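Local coordinates for protein ATPase BagA (Mycobacterium tuberculosis H37Rv, PDB 6BS3) that hydrolyses ATP as one of the two subunits of the heterodimeric BagAB complex, an activity required for resistance to nitric oxide and elevated glycerol, at residues I95-L100 with V122-T126; D104-N108 with P187-Q191; V12-R17 with V310-E314; D134-T138 with A170-D174. One frame throughout, in Å; residues are numbered along the deposited sequence.

Near the N terminus, 12-17 leads into the first strand of the sheet and meets 310-314 near the C terminus, so contact 3 closes a loop of 292 residues that holds the other three. Helix 95-107 then starts contact 1 with its first turns and contact 2 with its last. Contact 1 closes on helix 121-128 while contact 2 is still open, and the two therefore cross. Contact 4 starts after contact 1 has closed and lies wholly within the span of contact 2. Contacts 1, 2 and 4 tie together the helices on one side of the chain; contact 3, about 26 Å from contact 4 between centres, fastens the N-terminal segment to the edge strand.

Contact 1 of 4, residues I95-L100 with V122-T126; sequences IEAAFL and VEFAT
Val122 pushes its CG1 methyl against the Phe99 ring and the Glu96 chain, the central overlap of two helices crossing almost perpendicularly in the helical part of this ArsA-family P-loop ATPase. The axes of 95-100 and 122-126 run at 91° and come within 9.5 Å. Val122 CG1 meets the ring at its edge, in the ring plane, and its 3.3 Å separation from Phe99 CD2 marks tight packing. Its position anti to the backbone N (chi1 -176°) also brings this methyl against the methylene chain of Glu96, while the CG2 branch goes to Leu100 CD2. Deeper in, Thr126 sets CG2 against Ile95 CG1 at 3.8 Å, while its OG1 branch faces its own helix. That OG1 lies 2.7 Å from Val122 O, with Glu123 O as a competing acceptor. Phe99 and Ile95 continue onto helix 130-146, and Phe99 and Ala125 also pack on apolar side chains of the partner subunit. At the outer margin the contact turns polar. Glu96 OE2 and Glu123 OE2 approach to 3.4 Å, two like charges without a bond between them, and Arg117 of helix 110-117 touches Glu96 as well. A water bridges the two carboxylates: it donates to Glu96 OE1 and Glu123 OE2, and accepts from the backbone N of Glu123, 2.8 Å from the water oxygen.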
loop_
_atom_site.group_PDB
_atom_site.type_symbol
_atom_site.label_atom_id
_atom_site.label_comp_id
_atom_site.label_asym_id
_atom_site.label_seq_id
_atom_site.Cartn_x
_atom_site.Cartn_y
_atom_site.Cartn_z
ATOM N N ILE A 95 6.036 -16.864 12.011
ATOM C CA ILE A 95 5.100 -17.923 11.590
ATOM C C ILE A 95 5.758 -19.313 11.581
ATOM O O ILE A 95 5.113 -20.297 11.947
ATOM C CB ILE A 95 4.364 -17.594 10.243
ATOM C CG1 ILE A 95 3.101 -18.465 10.050
ATOM C CG2 ILE A 95 5.285 -17.686 9.012
ATOM C CD1 ILE A 95 1.976 -18.161 10.951
ATOM N N GLU A 96 7.045 -19.375 11.204
ATOM C CA GLU A 96 7.825 -20.610 11.162
ATOM C C GLU A 96 7.995 -21.185 12.569
ATOM O O GLU A 96 7.648 -22.345 12.786
ATOM C CB GLU A 96 9.147 -20.371 10.437
ATOM C CG GLU A 96 10.132 -21.519 10.525
ATOM C CD GLU A 96 11.087 -21.637 9.352
ATOM O OE1 GLU A 96 11.854 -22.625 9.337
ATOM O OE2 GLU A 96 11.080 -20.757 8.457
ATOM N N ALA A 97 8.404 -20.341 13.539
ATOM C CA ALA A 97 8.543 -20.732 14.951
ATOM C C ALA A 97 7.173 -21.039 15.585
ATOM O O ALA A 97 7.089 -21.963 16.394
ATOM C CB ALA A 97 9.275 -19.651 15.739
ATOM N N ALA A 98 6.097 -20.308 15.175
ATOM C CA ALA A 98 4.717 -20.551 15.658
ATOM C C ALA A 98 4.200 -21.913 15.164
ATOM O O ALA A 98 3.515 -22.609 15.910
ATOM C CB ALA A 98 3.774 -19.422 15.234
ATOM N N PHE A 99 4.565 -22.311 13.934
ATOM C CA PHE A 99 4.188 -23.616 13.375
ATOM C C PHE A 99 4.864 -24.784 14.139
ATOM O O PHE A 99 4.191 -25.773 14.433
ATOM C CB PHE A 99 4.442 -23.678 11.851
ATOM C CG PHE A 99 4.001 -24.964 11.180
ATOM C CD1 PHE A 99 2.736 -25.492 11.409
ATOM C CD2 PHE A 99 4.851 -25.646 10.318
ATOM C CE1 PHE A 99 2.341 -26.692 10.808
ATOM C CE2 PHE A 99 4.445 -26.830 9.696
ATOM C CZ PHE A 99 3.191 -27.342 9.938
ATOM N N LEU A 100 6.163 -24.633 14.508
ATOM C CA LEU A 100 6.921 -25.621 15.299
ATOM C C LEU A 100 6.355 -25.747 16.717
ATOM O O LEU A 100 6.262 -26.853 17.243
ATOM C CB LEU A 100 8.425 -25.277 15.372
ATOM C CG LEU A 100 9.214 -25.121 14.070
ATOM C CD1 LEU A 100 10.669 -24.874 14.365
ATOM C CD2 LEU A 100 9.116 -26.336 13.216
ATOM N N VAL A 122 8.890 -25.700 6.538
ATOM C CA VAL A 122 7.962 -24.948 7.398
ATOM C C VAL A 122 7.493 -23.720 6.612
ATOM O O VAL A 122 6.296 -23.422 6.610
ATOM C CB VAL A 122 8.570 -24.597 8.786
ATOM C CG1 VAL A 122 7.549 -23.916 9.688
ATOM C CG2 VAL A 122 9.141 -25.839 9.469
ATOM N N GLU A 123 8.438 -23.055 5.894
ATOM C CA GLU A 123 8.197 -21.924 4.983
ATOM C C GLU A 123 7.206 -22.368 3.922
ATOM O O GLU A 123 6.242 -21.655 3.662
ATOM C CB GLU A 123 9.497 -21.510 4.268
ATOM C CG GLU A 123 10.464 -20.709 5.118
ATOM C CD GLU A 123 11.917 -20.813 4.693
ATOM O OE1 GLU A 123 12.243 -20.376 3.564
ATOM O OE2 GLU A 123 12.733 -21.325 5.495
ATOM N N PHE A 124 7.422 -23.574 3.351
ATOM C CA PHE A 124 6.585 -24.184 2.334
ATOM C C PHE A 124 5.157 -24.385 2.822
ATOM O O PHE A 124 4.244 -23.814 2.229
ATOM C CB PHE A 124 7.222 -25.497 1.846
ATOM C CG PHE A 124 6.490 -26.180 0.714
ATOM C CD1 PHE A 124 6.674 -25.770 -0.606
ATOM C CD2 PHE A 124 5.622 -27.236 0.961
ATOM C CE1 PHE A 124 5.995 -26.400 -1.652
ATOM C CE2 PHE A 124 4.939 -27.856 -0.084
ATOM C CZ PHE A 124 5.140 -27.442 -1.385
ATOM N N ALA A 125 4.969 -25.165 3.913
ATOM C CA ALA A 125 3.677 -25.503 4.545
ATOM C C ALA A 125 2.836 -24.274 4.891
ATOM O O ALA A 125 1.628 -24.270 4.628
ATOM C CB ALA A 125 3.910 -26.344 5.795
ATOM N N THR A 126 3.474 -23.229 5.478
ATOM C CA THR A 126 2.803 -21.963 5.837
ATOM C C THR A 126 2.403 -21.188 4.569
ATOM O O THR A 126 1.315 -20.611 4.534
ATOM C CB THR A 126 3.632 -21.145 6.846
ATOM O OG1 THR A 126 4.982 -21.039 6.390
ATOM C CG2 THR A 126 3.638 -21.773 8.241
HETATM O O HOH W 1 11.048 -23.590 6.793
#

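Contact 2 of 4, residues D104-N108 with P187-Q191; sequences DMFYN and PVHAQ
The carbonyl oxygen of Pro187, whose ring packs on Phe106, is gripped by two amides as helix 188-200 begins: Ala190 N donates to Pro187 O at 3.2 Å. Gln191 N reaches the same Pro187 O at 3.3 Å, so one acceptor serves the opening turn and ties the proline to the helix. No hydrogen bond crosses to 104-108, and the contact is carried by van der Waals packing. Phe106 does most of the work. Its side chain and the Pro187 ring slide past each other in opposite directions, with Phe106 CB 3.7 Å from Pro187 CG. The same Pro187 CG lies 3.5 Å from Phe106 O, which places the proline against backbone as well as side chain. Farther along the ring, Phe106 CZ lies 3.6 Å from Gln191 CG. The Gln191 amide plane stands 73° from the phenyl ring, which rules out a stack; the nearest atom of that side chain is the methylene CG. Tyr107 adds a second prong: its OH is 3.7 Å from Val188 CG1, the branch lying between the backbone N and the carbonyl carbon. Phe106 also meets the Tyr102 ring within its own helix, and Tyr107 packs on a polar side chain of the partner subunit. This surface contact thus joins the C-terminal end of helix 95-107 to the N-terminal end of helix 188-200, where Val188 leans its other branch on Val135 of helix 130-146.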
loop_
_atom_site.group_PDB
_atom_site.type_symbol
_atom_site.label_atom_id
_atom_site.label_comp_id
_atom_site.label_asym_id
_atom_site.label_seq_id
_atom_site.Cartn_x
_atom_site.Cartn_y
_atom_site.Cartn_z
ATOM N N ASP A 104 4.644 -29.239 18.106
ATOM C CA ASP A 104 5.139 -29.779 19.367
ATOM C C ASP A 104 4.084 -29.797 20.484
ATOM O O ASP A 104 3.953 -30.816 21.152
ATOM C CB ASP A 104 6.422 -29.051 19.808
ATOM C CG ASP A 104 7.094 -29.626 21.041
ATOM O OD1 ASP A 104 7.393 -30.852 21.047
ATOM O OD2 ASP A 104 7.333 -28.854 21.997
ATOM N N MET A 105 3.336 -28.698 20.687
ATOM C CA MET A 105 2.332 -28.617 21.754
ATOM C C MET A 105 1.054 -29.430 21.476
ATOM O O MET A 105 0.521 -30.039 22.402
ATOM C CB MET A 105 1.997 -27.143 22.079
ATOM C CG MET A 105 1.330 -26.922 23.438
ATOM S SD MET A 105 2.448 -27.138 24.863
ATOM C CE MET A 105 1.295 -26.868 26.251
ATOM N N PHE A 106 0.575 -29.455 20.223
ATOM C CA PHE A 106 -0.688 -30.111 19.865
ATOM C C PHE A 106 -0.582 -31.515 19.274
ATOM O O PHE A 106 -1.564 -32.260 19.327
ATOM C CB PHE A 106 -1.485 -29.209 18.902
ATOM C CG PHE A 106 -2.190 -28.015 19.512
ATOM C CD1 PHE A 106 -3.326 -27.482 18.918
ATOM C CD2 PHE A 106 -1.713 -27.419 20.679
ATOM C CE1 PHE A 106 -3.978 -26.382 19.481
ATOM C CE2 PHE A 106 -2.373 -26.329 21.247
ATOM C CZ PHE A 106 -3.498 -25.815 20.642
ATOM N N TYR A 107 0.568 -31.867 18.676
ATOM C CA TYR A 107 0.754 -33.166 18.020
ATOM C C TYR A 107 2.027 -33.899 18.467
ATOM O O TYR A 107 2.269 -35.024 18.015
ATOM C CB TYR A 107 0.783 -32.976 16.492
ATOM C CG TYR A 107 -0.508 -32.479 15.884
ATOM C CD1 TYR A 107 -1.508 -33.367 15.500
ATOM C CD2 TYR A 107 -0.723 -31.121 15.669
ATOM C CE1 TYR A 107 -2.688 -32.918 14.913
ATOM C CE2 TYR A 107 -1.908 -30.658 15.102
ATOM C CZ TYR A 107 -2.883 -31.562 14.712
ATOM O OH TYR A 107 -4.051 -31.117 14.146
ATOM N N ASN A 108 2.841 -33.259 19.341
ATOM C CA ASN A 108 4.126 -33.775 19.841
ATOM C C ASN A 108 5.088 -34.164 18.669
ATOM O O ASN A 108 5.797 -35.181 18.733
ATOM C CB ASN A 108 3.926 -34.912 20.879
ATOM C CG ASN A 108 5.127 -35.166 21.767
ATOM O OD1 ASN A 108 5.778 -34.243 22.276
ATOM N ND2 ASN A 108 5.445 -36.435 21.975
ATOM N N PRO A 187 -6.857 -31.342 18.576
ATOM C CA PRO A 187 -7.095 -30.250 19.541
ATOM C C PRO A 187 -7.397 -28.868 18.941
ATOM O O PRO A 187 -8.024 -28.049 19.615
ATOM C CB PRO A 187 -5.809 -30.241 20.372
ATOM C CG PRO A 187 -4.749 -30.857 19.469
ATOM C CD PRO A 187 -5.418 -31.461 18.259
ATOM N N VAL A 188 -6.942 -28.613 17.693
ATOM C CA VAL A 188 -7.108 -27.366 16.932
ATOM C C VAL A 188 -8.590 -26.940 16.800
ATOM O O VAL A 188 -8.900 -25.759 16.994
ATOM C CB VAL A 188 -6.374 -27.435 15.555
ATOM C CG1 VAL A 188 -6.809 -28.644 14.721
ATOM C CG2 VAL A 188 -6.507 -26.134 14.762
ATOM N N HIS A 189 -9.491 -27.904 16.496
ATOM C CA HIS A 189 -10.931 -27.688 16.323
ATOM C C HIS A 189 -11.633 -27.242 17.616
ATOM O O HIS A 189 -12.665 -26.571 17.547
ATOM C CB HIS A 189 -11.595 -28.929 15.700
ATOM C CG HIS A 189 -11.293 -29.105 14.240
ATOM N ND1 HIS A 189 -12.255 -28.873 13.268
ATOM C CD2 HIS A 189 -10.135 -29.454 13.630
ATOM C CE1 HIS A 189 -11.660 -29.110 12.109
ATOM N NE2 HIS A 189 -10.381 -29.448 12.275
ATOM N N ALA A 190 -11.057 -27.584 18.787
ATOM C CA ALA A 190 -11.579 -27.187 20.099
ATOM C C ALA A 190 -11.136 -25.755 20.443
ATOM O O ALA A 190 -11.945 -24.976 20.960
ATOM C CB ALA A 190 -11.104 -28.159 21.170
ATOM N N GLN A 191 -9.858 -25.412 20.133
ATOM C CA GLN A 191 -9.238 -24.097 20.372
ATOM C C GLN A 191 -9.851 -23.001 19.509
ATOM O O GLN A 191 -9.945 -21.859 19.956
ATOM C CB GLN A 191 -7.719 -24.154 20.135
ATOM C CG GLN A 191 -6.963 -25.050 21.118
ATOM C CD GLN A 191 -6.660 -24.396 22.448
ATOM O OE1 GLN A 191 -6.165 -23.262 22.527
ATOM N NE2 GLN A 191 -6.926 -25.114 23.528
#

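Contact 3 of 4, residues V12-R17 with V310-E314; sequences VGWPSR and VPRLE
Gly13 packs directly against the backbone at the start of the strand, its CA only 3.3 Å from Arg312 O, and forms the heart of the tight, buried part of this contact. With no side chain between them, the two backbones come within 4.6 Å, measured between Gly13 CA and Arg312 CA. Gly13 O faces two apolar groups, Pro311 CB and Leu313 CG, each 3.4 Å from that oxygen; the oxygen itself is hydrogen-bonded to Ser236. Leu313 sends CD1 on to the six-membered part of the indole, 3.8 Å from Trp14 CE3. Trp14 is in turn fixed by NE1 bonding to Arg340 O and by its meeting with the His207 ring. Pro15 and Pro311 cross at about a right angle and are also close, with Pro15 CD 3.6 Å from Pro311 CG. The solvent side is looser. There the guanidinium of Arg17 comes no nearer than 4.3 Å, from NH2 to Pro311 CD. Val12 O touches Pro311 CB and reaches Arg312 N through a water that donates to the carbonyl and accepts from the amide. The Arg312 side chain is engaged elsewhere, in a salt bridge with Asp306. The N-terminal segment thus crosses the start of edge strand 312-316 instead of pairing with it. Gly13 reaches strand 234-242 through Ser236 and Trp14 reaches strand 204-210 through His207, the strands that lie between 312-316 and 23-28, to which the chain then leads.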
loop_
_atom_site.group_PDB
_atom_site.type_symbol
_atom_site.label_atom_id
_atom_site.label_comp_id
_atom_site.label_asym_id
_atom_site.label_seq_id
_atom_site.Cartn_x
_atom_site.Cartn_y
_atom_site.Cartn_z
ATOM N N VAL A 12 -18.589 11.420 20.143
ATOM C CA VAL A 12 -17.299 11.010 20.753
ATOM C C VAL A 12 -16.547 10.024 19.834
ATOM O O VAL A 12 -17.183 9.218 19.155
ATOM C CB VAL A 12 -17.397 10.443 22.202
ATOM C CG1 VAL A 12 -17.631 11.547 23.227
ATOM C CG2 VAL A 12 -18.441 9.330 22.320
ATOM N N GLY A 13 -15.218 10.106 19.832
ATOM C CA GLY A 13 -14.368 9.239 19.027
ATOM C C GLY A 13 -14.009 7.947 19.732
ATOM O O GLY A 13 -13.540 7.002 19.101
ATOM N N TRP A 14 -14.256 7.890 21.041
ATOM C CA TRP A 14 -13.955 6.729 21.862
ATOM C C TRP A 14 -15.039 6.522 22.922
ATOM O O TRP A 14 -14.857 6.927 24.065
ATOM C CB TRP A 14 -12.553 6.860 22.497
ATOM C CG TRP A 14 -11.940 5.577 23.011
ATOM C CD1 TRP A 14 -11.886 5.157 24.311
ATOM C CD2 TRP A 14 -11.187 4.621 22.249
ATOM N NE1 TRP A 14 -11.130 4.010 24.408
ATOM C CE2 TRP A 14 -10.688 3.658 23.159
ATOM C CE3 TRP A 14 -10.853 4.501 20.878
ATOM C CZ2 TRP A 14 -9.889 2.574 22.747
ATOM C CZ3 TRP A 14 -10.069 3.422 20.474
ATOM C CH2 TRP A 14 -9.569 2.495 21.408
ATOM N N PRO A 15 -16.149 5.823 22.593
ATOM C CA PRO A 15 -17.148 5.512 23.630
ATOM C C PRO A 15 -16.524 4.676 24.758
ATOM O O PRO A 15 -15.551 3.945 24.525
ATOM C CB PRO A 15 -18.211 4.713 22.858
ATOM C CG PRO A 15 -18.018 5.074 21.428
ATOM C CD PRO A 15 -16.534 5.227 21.299
ATOM N N SER A 16 -17.067 4.799 25.976
ATOM C CA SER A 16 -16.593 4.101 27.192
ATOM C C SER A 16 -16.384 2.591 27.054
ATOM O O SER A 16 -15.437 2.062 27.633
ATOM C CB SER A 16 -17.526 4.375 28.363
ATOM O OG SER A 16 -17.230 5.654 28.888
ATOM N N ARG A 17 -17.275 1.909 26.312
ATOM C CA ARG A 17 -17.243 0.465 26.036
ATOM C C ARG A 17 -15.879 -0.000 25.486
ATOM O O ARG A 17 -15.409 -1.078 25.845
ATOM C CB ARG A 17 -18.404 0.054 25.100
ATOM C CG ARG A 17 -18.329 0.614 23.674
ATOM C CD ARG A 17 -19.401 0.016 22.780
ATOM N NE ARG A 17 -19.832 0.946 21.737
ATOM C CZ ARG A 17 -19.277 1.037 20.530
ATOM N NH1 ARG A 17 -18.246 0.266 20.206
ATOM N NH2 ARG A 17 -19.744 1.907 19.641
ATOM N N VAL A 310 -20.495 5.042 13.417
ATOM C CA VAL A 310 -19.261 4.531 13.977
ATOM C C VAL A 310 -18.448 5.709 14.525
ATOM O O VAL A 310 -18.305 6.712 13.817
ATOM C CB VAL A 310 -18.488 3.744 12.860
ATOM C CG1 VAL A 310 -17.018 3.545 13.200
ATOM C CG2 VAL A 310 -19.150 2.396 12.567
ATOM N N PRO A 311 -17.866 5.599 15.749
ATOM C CA PRO A 311 -17.019 6.701 16.251
ATOM C C PRO A 311 -15.825 7.002 15.344
ATOM O O PRO A 311 -15.250 6.115 14.702
ATOM C CB PRO A 311 -16.567 6.238 17.642
ATOM C CG PRO A 311 -16.970 4.839 17.755
ATOM C CD PRO A 311 -17.932 4.470 16.696
ATOM N N ARG A 312 -15.466 8.265 15.294
ATOM C CA ARG A 312 -14.391 8.754 14.464
ATOM C C ARG A 312 -13.368 9.543 15.246
ATOM O O ARG A 312 -13.716 10.455 16.001
ATOM C CB ARG A 312 -14.979 9.585 13.306
ATOM C CG ARG A 312 -15.171 8.758 12.040
ATOM C CD ARG A 312 -16.214 9.338 11.119
ATOM N NE ARG A 312 -15.707 10.504 10.400
ATOM C CZ ARG A 312 -16.438 11.237 9.573
ATOM N NH1 ARG A 312 -17.710 10.929 9.351
ATOM N NH2 ARG A 312 -15.903 12.277 8.952
ATOM N N LEU A 313 -12.104 9.195 15.040
ATOM C CA LEU A 313 -10.924 9.820 15.630
ATOM C C LEU A 313 -10.142 10.483 14.486
ATOM O O LEU A 313 -10.241 10.041 13.340
ATOM C CB LEU A 313 -10.026 8.760 16.363
ATOM C CG LEU A 313 -10.634 8.084 17.625
ATOM C CD1 LEU A 313 -9.891 6.818 17.997
ATOM C CD2 LEU A 313 -10.651 9.042 18.817
ATOM N N GLU A 314 -9.392 11.559 14.802
ATOM C CA GLU A 314 -8.601 12.339 13.849
ATOM C C GLU A 314 -7.213 12.580 14.404
ATOM O O GLU A 314 -7.069 13.062 15.524
ATOM C CB GLU A 314 -9.229 13.722 13.562
ATOM C CG GLU A 314 -10.642 13.733 12.991
ATOM C CD GLU A 314 -11.734 13.379 13.978
ATOM O OE1 GLU A 314 -11.573 13.676 15.185
ATOM O OE2 GLU A 314 -12.743 12.780 13.545
HETATM O O HOH W 2 -17.369 10.204 16.428
#

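Contact 4 of 4, residues D134-T138 with A170-D174; sequences DVLLT and ARFLD
At chi1 174° the Phe172 side chain swings to the far side of its CA-CB bond from its own amide nitrogen, and Thr138 holds its CG2 methyl anti to the carbonyl carbon; together these torsions set the methyl over one face of the phenyl ring. The CH-pi contact runs 4.0 Å from Thr138 CG2 to the centroid of the Phe172 ring, 20° off the ring normal. The same methyl also rests 3.5 Å from Phe172 O. Other side chains of helix 130-146 meet the ring at its rim: Asp134 OD1 lies in the ring plane, 3.6 Å from Phe172 CD1, where the weakly positive aromatic hydrogens would suit a carboxylate oxygen. Carboxylate and ring planes stand nearly perpendicular. Leu137 fills the next part of the edge with CB, 3.8 Å from Phe172 CE1. Thr138 is held from within its own helix, since OG1 donates to Asp134 O at 2.8 Å. This carbonyl oxygen also takes the Thr138 N bond, the two donors arriving from opposite faces of its plane; holding the hydroxyl fixes chi1 and with it the position of CG2 over the ring. Phe172 further touches Pro164, in the loop after strand 158-162, while Thr138 touches Val195 of helix 188-200. The Phe172 side chain lies about 10 Å from that of the ATP-binding Lys34. Helix 169-172 follows a DAPPTGR sequence that probably corresponds to the DTAPTGH signature of ArsA and Get3, and its phenylalanine wedges it here against a helix of the ATPase domain.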
loop_
_atom_site.group_PDB
_atom_site.type_symbol
_atom_site.label_atom_id
_atom_site.label_comp_id
_atom_site.label_asym_id
_atom_site.label_seq_id
_atom_site.Cartn_x
_atom_site.Cartn_y
_atom_site.Cartn_z
ATOM N N ASP A 134 -3.374 -18.318 9.183
ATOM C CA ASP A 134 -4.346 -17.541 9.964
ATOM C C ASP A 134 -4.731 -18.206 11.297
ATOM O O ASP A 134 -4.976 -17.488 12.267
ATOM C CB ASP A 134 -5.591 -17.195 9.114
ATOM C CG ASP A 134 -5.298 -16.336 7.876
ATOM O OD1 ASP A 134 -4.218 -15.701 7.827
ATOM O OD2 ASP A 134 -6.147 -16.305 6.957
ATOM N N VAL A 135 -4.799 -19.562 11.345
ATOM C CA VAL A 135 -5.079 -20.343 12.556
ATOM C C VAL A 135 -3.932 -20.122 13.560
ATOM O O VAL A 135 -4.189 -19.879 14.735
ATOM C CB VAL A 135 -5.317 -21.860 12.243
ATOM C CG1 VAL A 135 -5.107 -22.752 13.476
ATOM C CG2 VAL A 135 -6.699 -22.087 11.652
ATOM N N LEU A 136 -2.676 -20.193 13.090
ATOM C CA LEU A 136 -1.493 -19.997 13.928
ATOM C C LEU A 136 -1.444 -18.587 14.505
ATOM O O LEU A 136 -1.164 -18.438 15.688
ATOM C CB LEU A 136 -0.191 -20.289 13.142
ATOM C CG LEU A 136 0.019 -21.734 12.666
ATOM C CD1 LEU A 136 1.205 -21.831 11.721
ATOM C CD2 LEU A 136 0.189 -22.687 13.833
ATOM N N LEU A 137 -1.729 -17.568 13.667
ATOM C CA LEU A 137 -1.673 -16.150 14.016
ATOM C C LEU A 137 -2.774 -15.712 14.960
ATOM O O LEU A 137 -2.454 -15.122 15.984
ATOM C CB LEU A 137 -1.630 -15.245 12.767
ATOM C CG LEU A 137 -0.438 -15.446 11.829
ATOM C CD1 LEU A 137 -0.683 -14.814 10.475
ATOM C CD2 LEU A 137 0.852 -14.944 12.453
ATOM N N THR A 138 -4.049 -16.006 14.645
ATOM C CA THR A 138 -5.183 -15.630 15.505
ATOM C C THR A 138 -5.145 -16.450 16.810
ATOM O O THR A 138 -5.605 -15.973 17.852
ATOM C CB THR A 138 -6.547 -15.798 14.776
ATOM O OG1 THR A 138 -6.727 -17.179 14.429
ATOM C CG2 THR A 138 -6.689 -14.899 13.545
ATOM N N ALA A 170 -11.086 -9.288 6.765
ATOM C CA ALA A 170 -12.270 -10.134 6.963
ATOM C C ALA A 170 -11.926 -11.611 6.868
ATOM O O ALA A 170 -12.312 -12.358 7.760
ATOM C CB ALA A 170 -13.394 -9.752 5.998
ATOM N N ARG A 171 -11.130 -12.013 5.855
ATOM C CA ARG A 171 -10.640 -13.383 5.677
ATOM C C ARG A 171 -9.708 -13.803 6.834
ATOM O O ARG A 171 -9.825 -14.928 7.335
ATOM C CB ARG A 171 -9.943 -13.527 4.307
ATOM C CG ARG A 171 -9.204 -14.874 4.061
ATOM C CD ARG A 171 -10.128 -16.087 3.970
ATOM N NE ARG A 171 -11.180 -15.917 2.960
ATOM C CZ ARG A 171 -11.106 -16.359 1.708
ATOM N NH1 ARG A 171 -10.034 -17.024 1.291
ATOM N NH2 ARG A 171 -12.105 -16.141 0.861
ATOM N N PHE A 172 -8.816 -12.895 7.281
ATOM C CA PHE A 172 -7.906 -13.154 8.401
ATOM C C PHE A 172 -8.656 -13.541 9.691
ATOM O O PHE A 172 -8.168 -14.377 10.463
ATOM C CB PHE A 172 -6.995 -11.940 8.653
ATOM C CG PHE A 172 -6.103 -12.045 9.873
ATOM C CD1 PHE A 172 -5.028 -12.931 9.897
ATOM C CD2 PHE A 172 -6.322 -11.241 10.988
ATOM C CE1 PHE A 172 -4.199 -13.023 11.023
ATOM C CE2 PHE A 172 -5.484 -11.328 12.115
ATOM C CZ PHE A 172 -4.429 -12.217 12.122
ATOM N N LEU A 173 -9.838 -12.926 9.919
ATOM C CA LEU A 173 -10.648 -13.176 11.111
ATOM C C LEU A 173 -11.742 -14.217 10.876
ATOM O O LEU A 173 -12.554 -14.463 11.767
ATOM C CB LEU A 173 -11.213 -11.852 11.676
ATOM C CG LEU A 173 -10.154 -10.793 12.034
ATOM C CD1 LEU A 173 -10.776 -9.434 12.206
ATOM C CD2 LEU A 173 -9.311 -11.217 13.234
ATOM N N ASP A 174 -11.737 -14.858 9.700
ATOM C CA ASP A 174 -12.705 -15.894 9.366
ATOM C C ASP A 174 -12.160 -17.262 9.809
ATOM O O ASP A 174 -11.588 -18.015 9.014
ATOM C CB ASP A 174 -13.063 -15.833 7.874
ATOM C CG ASP A 174 -14.332 -16.555 7.470
ATOM O OD1 ASP A 174 -14.847 -17.368 8.280
ATOM O OD2 ASP A 174 -14.805 -16.322 6.340
#